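Local coordinates for protein D-mannonate dehydratase (Streptococcus suis, PDB 3BDK) that probably catalyses the dehydration of D-mannonate to 2-dehydro-3-deoxy-D-gluconate, using a manganese or ferrous ion bound in a xylose isomerase-like TIM barrel, at residues 179-182 and 183-187; 190-193 and 194-197. All coordinates share one frame; numbering follows the deposited sequence.

Interactions 1 and 2 are local contacts within two helices that follow each other in the chain, 176-187 and 191-210. Interaction 1 lies on the last two to three turns of the first helix and interaction 2 on the opening turns of the second; their centres are 14 Å apart, and Tyr-185 CE2 packs on Leu-194 CD1 at 4.2 Å. Both helices belong to the connection between parallel barrel strands 120-123 and 215-218, the second of which leads directly to the manganese ligand His-219. Tyr-185 and Leu-194 also both touch Pro-127, in the loop after strand 120-123, so the adjoining ends of the two helices rest on the same loop.

Interaction 1: residues 179-182 and 183-187; sequences KAII and ENYRQ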
ATOM      1  N   LYS A 179       2.002 -39.167  14.696  1.00 67.22           N
ATOM      2  CA  LYS A 179       1.238 -40.294  14.160  1.00 65.89           C
ATOM      3  C   LYS A 179       0.131 -40.703  15.137  1.00 64.55           C
ATOM      4  O   LYS A 179      -1.044 -40.722  14.776  1.00 64.81           O
ATOM      5  CB  LYS A 179       2.152 -41.479  13.834  1.00 66.31           C
ATOM      6  CG  LYS A 179       1.404 -42.738  13.384  1.00 67.56           C
ATOM      7  CD  LYS A 179       2.296 -43.702  12.614  1.00 68.92           C
ATOM      8  CE  LYS A 179       1.438 -44.736  11.892  1.00 69.90           C
ATOM      9  NZ  LYS A 179       2.256 -45.645  11.051  1.00 70.43           N
ATOM     10  N   ALA A 180       0.513 -40.987  16.377  1.00 62.57           N
ATOM     11  CA  ALA A 180      -0.428 -41.396  17.416  1.00 60.33           C
ATOM     12  C   ALA A 180      -1.351 -40.268  17.900  1.00 58.65           C
ATOM     13  O   ALA A 180      -2.421 -40.528  18.458  1.00 58.64           O
ATOM     14  CB  ALA A 180       0.334 -42.003  18.592  1.00 60.62           C
ATOM     15  N   ILE A 181      -0.928 -39.025  17.709  1.00 56.23           N
ATOM     16  CA  ILE A 181      -1.769 -37.873  18.013  1.00 54.12           C
ATOM     17  C   ILE A 181      -2.889 -37.797  16.966  1.00 52.62           C
ATOM     18  O   ILE A 181      -4.055 -37.485  17.279  1.00 51.96           O
ATOM     19  CB  ILE A 181      -0.932 -36.576  18.035  1.00 54.05           C
ATOM     20  CG1 ILE A 181      -0.060 -36.553  19.292  1.00 54.97           C
ATOM     21  CG2 ILE A 181      -1.824 -35.352  18.016  1.00 54.35           C
ATOM     22  CD1 ILE A 181       1.134 -35.613  19.236  1.00 56.22           C
ATOM     23  N   ILE A 182      -2.514 -38.116  15.726  1.00 50.57           N
ATOM     24  CA  ILE A 182      -3.432 -38.111  14.601  1.00 48.67           C
ATOM     25  C   ILE A 182      -4.402 -39.282  14.748  1.00 48.10           C
ATOM     26  O   ILE A 182      -5.614 -39.100  14.628  1.00 48.31           O
ATOM     27  CB  ILE A 182      -2.670 -38.108  13.250  1.00 48.38           C
ATOM     28  CG1 ILE A 182      -2.033 -36.729  13.009  1.00 46.92           C
ATOM     29  CG2 ILE A 182      -3.601 -38.426  12.108  1.00 48.33           C
ATOM     30  CD1 ILE A 182      -0.707 -36.768  12.277  1.00 43.20           C
ATOM     31  N   GLU A 183      -3.884 -40.467  15.064  1.00 46.91           N
ATOM     32  CA  GLU A 183      -4.752 -41.615  15.370  1.00 45.95           C
ATOM     33  C   GLU A 183      -5.799 -41.282  16.440  1.00 44.03           C
ATOM     34  O   GLU A 183      -6.999 -41.557  16.240  1.00 43.77           O
ATOM     35  CB  GLU A 183      -3.950 -42.875  15.726  1.00 45.73           C
ATOM     36  CG  GLU A 183      -2.916 -43.260  14.651  1.00 47.52           C
ATOM     37  CD  GLU A 183      -2.504 -44.739  14.667  1.00 48.14           C
ATOM     38  OE1 GLU A 183      -1.634 -45.119  13.830  1.00 50.90           O
ATOM     39  OE2 GLU A 183      -3.048 -45.519  15.496  1.00 51.67           O
ATOM     40  N   ASN A 184      -5.363 -40.657  17.539  1.00 41.95           N
ATOM     41  CA  ASN A 184      -6.282 -40.279  18.617  1.00 40.29           C
ATOM     42  C   ASN A 184      -7.432 -39.367  18.163  1.00 39.12           C
ATOM     43  O   ASN A 184      -8.586 -39.706  18.367  1.00 38.77           O
ATOM     44  CB  ASN A 184      -5.545 -39.714  19.845  1.00 40.29           C
ATOM     45  CG  ASN A 184      -6.461 -39.582  21.080  1.00 39.69           C
ATOM     46  OD1 ASN A 184      -7.072 -40.553  21.530  1.00 39.54           O
ATOM     47  ND2 ASN A 184      -6.558 -38.372  21.616  1.00 39.02           N
ATOM     48  N   TYR A 185      -7.104 -38.237  17.535  1.00 38.31           N
ATOM     49  CA  TYR A 185      -8.085 -37.289  16.956  1.00 36.69           C
ATOM     50  C   TYR A 185      -9.030 -37.935  15.946  1.00 36.71           C
ATOM     51  O   TYR A 185     -10.252 -37.736  16.010  1.00 36.88           O
ATOM     52  CB  TYR A 185      -7.365 -36.128  16.269  1.00 35.71           C
ATOM     53  CG  TYR A 185      -6.988 -34.973  17.166  1.00 34.74           C
ATOM     54  CD1 TYR A 185      -5.659 -34.574  17.301  1.00 34.28           C
ATOM     55  CD2 TYR A 185      -7.954 -34.264  17.873  1.00 33.80           C
ATOM     56  CE1 TYR A 185      -5.310 -33.512  18.123  1.00 31.90           C
ATOM     57  CE2 TYR A 185      -7.608 -33.211  18.700  1.00 32.22           C
ATOM     58  CZ  TYR A 185      -6.290 -32.838  18.815  1.00 32.91           C
ATOM     59  OH  TYR A 185      -5.955 -31.777  19.630  1.00 34.21           O
ATOM     60  N   ARG A 186      -8.467 -38.702  15.015  1.00 36.65           N
ATOM     61  CA  ARG A 186      -9.254 -39.381  13.973  1.00 36.77           C
ATOM     62  C   ARG A 186     -10.272 -40.332  14.556  1.00 37.12           C
ATOM     63  O   ARG A 186     -11.464 -40.209  14.307  1.00 37.18           O
ATOM     64  CB  ARG A 186      -8.350 -40.169  13.028  1.00 36.58           C
ATOM     65  CG  ARG A 186      -7.547 -39.312  12.082  1.00 36.11           C
ATOM     66  CD  ARG A 186      -6.806 -40.178  11.115  1.00 35.63           C
ATOM     67  NE  ARG A 186      -6.118 -39.387  10.111  1.00 34.96           N
ATOM     68  CZ  ARG A 186      -5.147 -39.844   9.333  1.00 35.56           C
ATOM     69  NH1 ARG A 186      -4.732 -41.096   9.441  1.00 34.45           N
ATOM     70  NH2 ARG A 186      -4.586 -39.040   8.440  1.00 37.60           N
ATOM     71  N   GLN A 187      -9.789 -41.271  15.356  1.00 37.87           N
ATOM     72  CA  GLN A 187     -10.631 -42.359  15.882  1.00 38.27           C
ATOM     73  C   GLN A 187     -11.453 -41.998  17.120  1.00 37.95           C
ATOM     74  O   GLN A 187     -12.594 -42.443  17.258  1.00 37.71           O
ATOM     75  CB  GLN A 187      -9.770 -43.574  16.200  1.00 38.30           C
ATOM     76  CG  GLN A 187      -8.961 -44.052  15.037  1.00 38.85           C
ATOM     77  CD  GLN A 187      -8.063 -45.198  15.412  1.00 40.32           C
ATOM     78  OE1 GLN A 187      -8.387 -45.989  16.298  1.00 39.52           O
ATOM     79  NE2 GLN A 187      -6.927 -45.310  14.724  1.00 42.11           N
TER
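Lys-179, Ala-180, Ile-181 and Ile-182 each accept an i to i+4 backbone hydrogen bond, from Glu-183, Asn-184, Tyr-185 and Arg-186 in turn, with Glu-183 N to Lys-179 O at 2.9 Å and nearly straight. The same spacing sets the side chains in pairs. Ile-182 CG2 lies over one face of the Arg-186 guanidinium, 3.4 Å from NE; with chi1 at -73° the arginine chain starts beside its own backbone N and runs out extended alongside the isoleucine. A branched aliphatic residue suits this place, because its methyl packs on the flat group while the N-H of NE remains available to bond Phe-228 O. These turns close helix 176-187, in the connection between strands 120-123 and 215-218 of the TIM barrel, about 13 Å from the bound sugar at the Tyr-185 side chain. Ile-181 CG2 touches Tyr-185 CE1 at 3.9 Å, the two side chains lying side by side. The buried ring reaches past this methyl to bond Glu-90 through its hydroxyl. On the exposed side, Lys-179 and Glu-183 run alongside each other, but Lys-179 NZ remains 4.8 Å from Glu-183 OE1, an attraction through space that is probably modest.

Interaction 2: residues 190-193 and 194-197; sequences SEED and LWAN
Ser-190 O receives the N-H of Leu-194 at 3.0 Å, the first of the i to i+4 backbone bonds that start helix 191-210. Trp-195 N, Ala-196 N and Asn-197 N continue the series to the carbonyls of Glu-191, Glu-192 and Asp-193. Glu-191 O also takes a weak second bond from Leu-194 N, bent to 117°.

At the N-cap, Ser-190 donates its backbone N-H to Asp-193 OD1 at 3.0 Å, nearly straight but arriving from above the carboxylate plane. This is one half of a capping box; chi1 of -68° turns the Asp-193 carboxylate back toward the start of the helix, where an acidic residue suits the first turn.

Among the van der Waals contacts, Trp-195 CD1 approaches Glu-191 O at 3.5 Å, obliquely to the ring, and Glu-192 CA lies at the indole edge. Arg-242 joins this corner from outside, through a salt bridge to Glu-192 and a cation-pi contact with Trp-195. Leu-194 is buried, and its apolar branch suits the contact with Phe-125 and Pro-127; its CB lies 3.4 Å from Glu-191 O.

At Asn-197 the amide folds back over its helix: OD1 sits 3.0 Å from Asp-193 O, two acceptors whose closeness is probably unfavourable, perhaps tolerated because ND2 is bonded to Lys-93 O. In the first turn, the negative charges of Asp-193 and Glu-191 probably interact favourably with the helix dipole, whereas that of Glu-192 is shared with Arg-242.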
ATOM      1  N   SER A 190     -14.256 -36.548  18.476  1.00 38.14           N
ATOM      2  CA  SER A 190     -15.201 -36.043  17.488  1.00 38.12           C
ATOM      3  C   SER A 190     -15.420 -34.541  17.658  1.00 38.08           C
ATOM      4  O   SER A 190     -14.921 -33.929  18.604  1.00 38.10           O
ATOM      5  CB  SER A 190     -16.531 -36.767  17.626  1.00 37.98           C
ATOM      6  OG  SER A 190     -17.021 -36.592  18.936  1.00 38.25           O
ATOM      7  N   GLU A 191     -16.169 -33.941  16.743  1.00 37.91           N
ATOM      8  CA  GLU A 191     -16.374 -32.491  16.808  1.00 37.69           C
ATOM      9  C   GLU A 191     -16.903 -32.082  18.177  1.00 37.82           C
ATOM     10  O   GLU A 191     -16.295 -31.246  18.846  1.00 38.26           O
ATOM     11  CB  GLU A 191     -17.269 -31.995  15.673  1.00 37.43           C
ATOM     12  CG  GLU A 191     -16.642 -32.196  14.283  1.00 37.17           C
ATOM     13  CD  GLU A 191     -17.350 -31.435  13.170  1.00 37.64           C
ATOM     14  OE1 GLU A 191     -18.249 -30.619  13.457  1.00 36.95           O
ATOM     15  OE2 GLU A 191     -16.995 -31.633  11.989  1.00 39.16           O
ATOM     16  N   GLU A 192     -17.994 -32.710  18.611  1.00 37.59           N
ATOM     17  CA  GLU A 192     -18.581 -32.438  19.918  1.00 37.04           C
ATOM     18  C   GLU A 192     -17.592 -32.630  21.069  1.00 37.13           C
ATOM     19  O   GLU A 192     -17.612 -31.874  22.045  1.00 37.20           O
ATOM     20  CB  GLU A 192     -19.844 -33.265  20.135  1.00 36.73           C
ATOM     21  CG  GLU A 192     -21.033 -32.832  19.275  1.00 35.80           C
ATOM     22  CD  GLU A 192     -21.565 -31.439  19.614  1.00 35.66           C
ATOM     23  OE1 GLU A 192     -21.523 -31.027  20.804  1.00 35.13           O
ATOM     24  OE2 GLU A 192     -22.035 -30.752  18.677  1.00 34.94           O
ATOM     25  N   ASP A 193     -16.723 -33.623  20.956  1.00 37.02           N
ATOM     26  CA  ASP A 193     -15.675 -33.809  21.950  1.00 37.62           C
ATOM     27  C   ASP A 193     -14.795 -32.565  22.028  1.00 37.95           C
ATOM     28  O   ASP A 193     -14.442 -32.106  23.139  1.00 37.86           O
ATOM     29  CB  ASP A 193     -14.797 -35.014  21.616  1.00 37.36           C
ATOM     30  CG  ASP A 193     -15.527 -36.311  21.750  1.00 38.35           C
ATOM     31  OD1 ASP A 193     -15.000 -37.347  21.292  1.00 39.55           O
ATOM     32  OD2 ASP A 193     -16.629 -36.301  22.324  1.00 39.91           O
ATOM     33  N   LEU A 194     -14.440 -32.038  20.845  1.00 37.73           N
ATOM     34  CA  LEU A 194     -13.544 -30.890  20.730  1.00 37.16           C
ATOM     35  C   LEU A 194     -14.263 -29.621  21.143  1.00 37.35           C
ATOM     36  O   LEU A 194     -13.645 -28.708  21.676  1.00 37.49           O
ATOM     37  CB  LEU A 194     -12.996 -30.752  19.312  1.00 37.08           C
ATOM     38  CG  LEU A 194     -11.771 -29.852  19.138  1.00 35.92           C
ATOM     39  CD1 LEU A 194     -10.546 -30.485  19.794  1.00 36.44           C
ATOM     40  CD2 LEU A 194     -11.508 -29.595  17.692  1.00 33.78           C
ATOM     41  N   TRP A 195     -15.565 -29.553  20.900  1.00 37.53           N
ATOM     42  CA  TRP A 195     -16.350 -28.462  21.473  1.00 38.42           C
ATOM     43  C   TRP A 195     -16.237 -28.510  22.992  1.00 38.68           C
ATOM     44  O   TRP A 195     -15.875 -27.523  23.613  1.00 39.23           O
ATOM     45  CB  TRP A 195     -17.815 -28.493  21.012  1.00 38.22           C
ATOM     46  CG  TRP A 195     -18.044 -27.821  19.675  1.00 38.70           C
ATOM     47  CD1 TRP A 195     -18.405 -28.426  18.511  1.00 38.67           C
ATOM     48  CD2 TRP A 195     -17.928 -26.415  19.374  1.00 38.47           C
ATOM     49  NE1 TRP A 195     -18.528 -27.493  17.512  1.00 39.23           N
ATOM     50  CE2 TRP A 195     -18.233 -26.254  18.013  1.00 38.35           C
ATOM     51  CE3 TRP A 195     -17.594 -25.280  20.126  1.00 38.68           C
ATOM     52  CZ2 TRP A 195     -18.216 -25.009  17.385  1.00 39.22           C
ATOM     53  CZ3 TRP A 195     -17.577 -24.037  19.500  1.00 38.16           C
ATOM     54  CH2 TRP A 195     -17.883 -23.910  18.149  1.00 38.50           C
ATOM     55  N   ALA A 196     -16.481 -29.688  23.564  1.00 39.22           N
ATOM     56  CA  ALA A 196     -16.361 -29.925  25.007  1.00 39.58           C
ATOM     57  C   ALA A 196     -14.980 -29.601  25.572  1.00 39.66           C
ATOM     58  O   ALA A 196     -14.866 -29.032  26.650  1.00 39.81           O
ATOM     59  CB  ALA A 196     -16.736 -31.364  25.340  1.00 39.37           C
ATOM     60  N   ASN A 197     -13.932 -29.975  24.855  1.00 39.66           N
ATOM     61  CA  ASN A 197     -12.605 -29.678  25.319  1.00 39.89           C
ATOM     62  C   ASN A 197     -12.371 -28.172  25.371  1.00 40.79           C
ATOM     63  O   ASN A 197     -11.705 -27.674  26.294  1.00 41.40           O
ATOM     64  CB  ASN A 197     -11.582 -30.398  24.459  1.00 39.76           C
ATOM     65  CG  ASN A 197     -11.718 -31.911  24.555  1.00 39.65           C
ATOM     66  OD1 ASN A 197     -12.455 -32.422  25.393  1.00 40.01           O
ATOM     67  ND2 ASN A 197     -11.008 -32.629  23.703  1.00 40.17           N
TER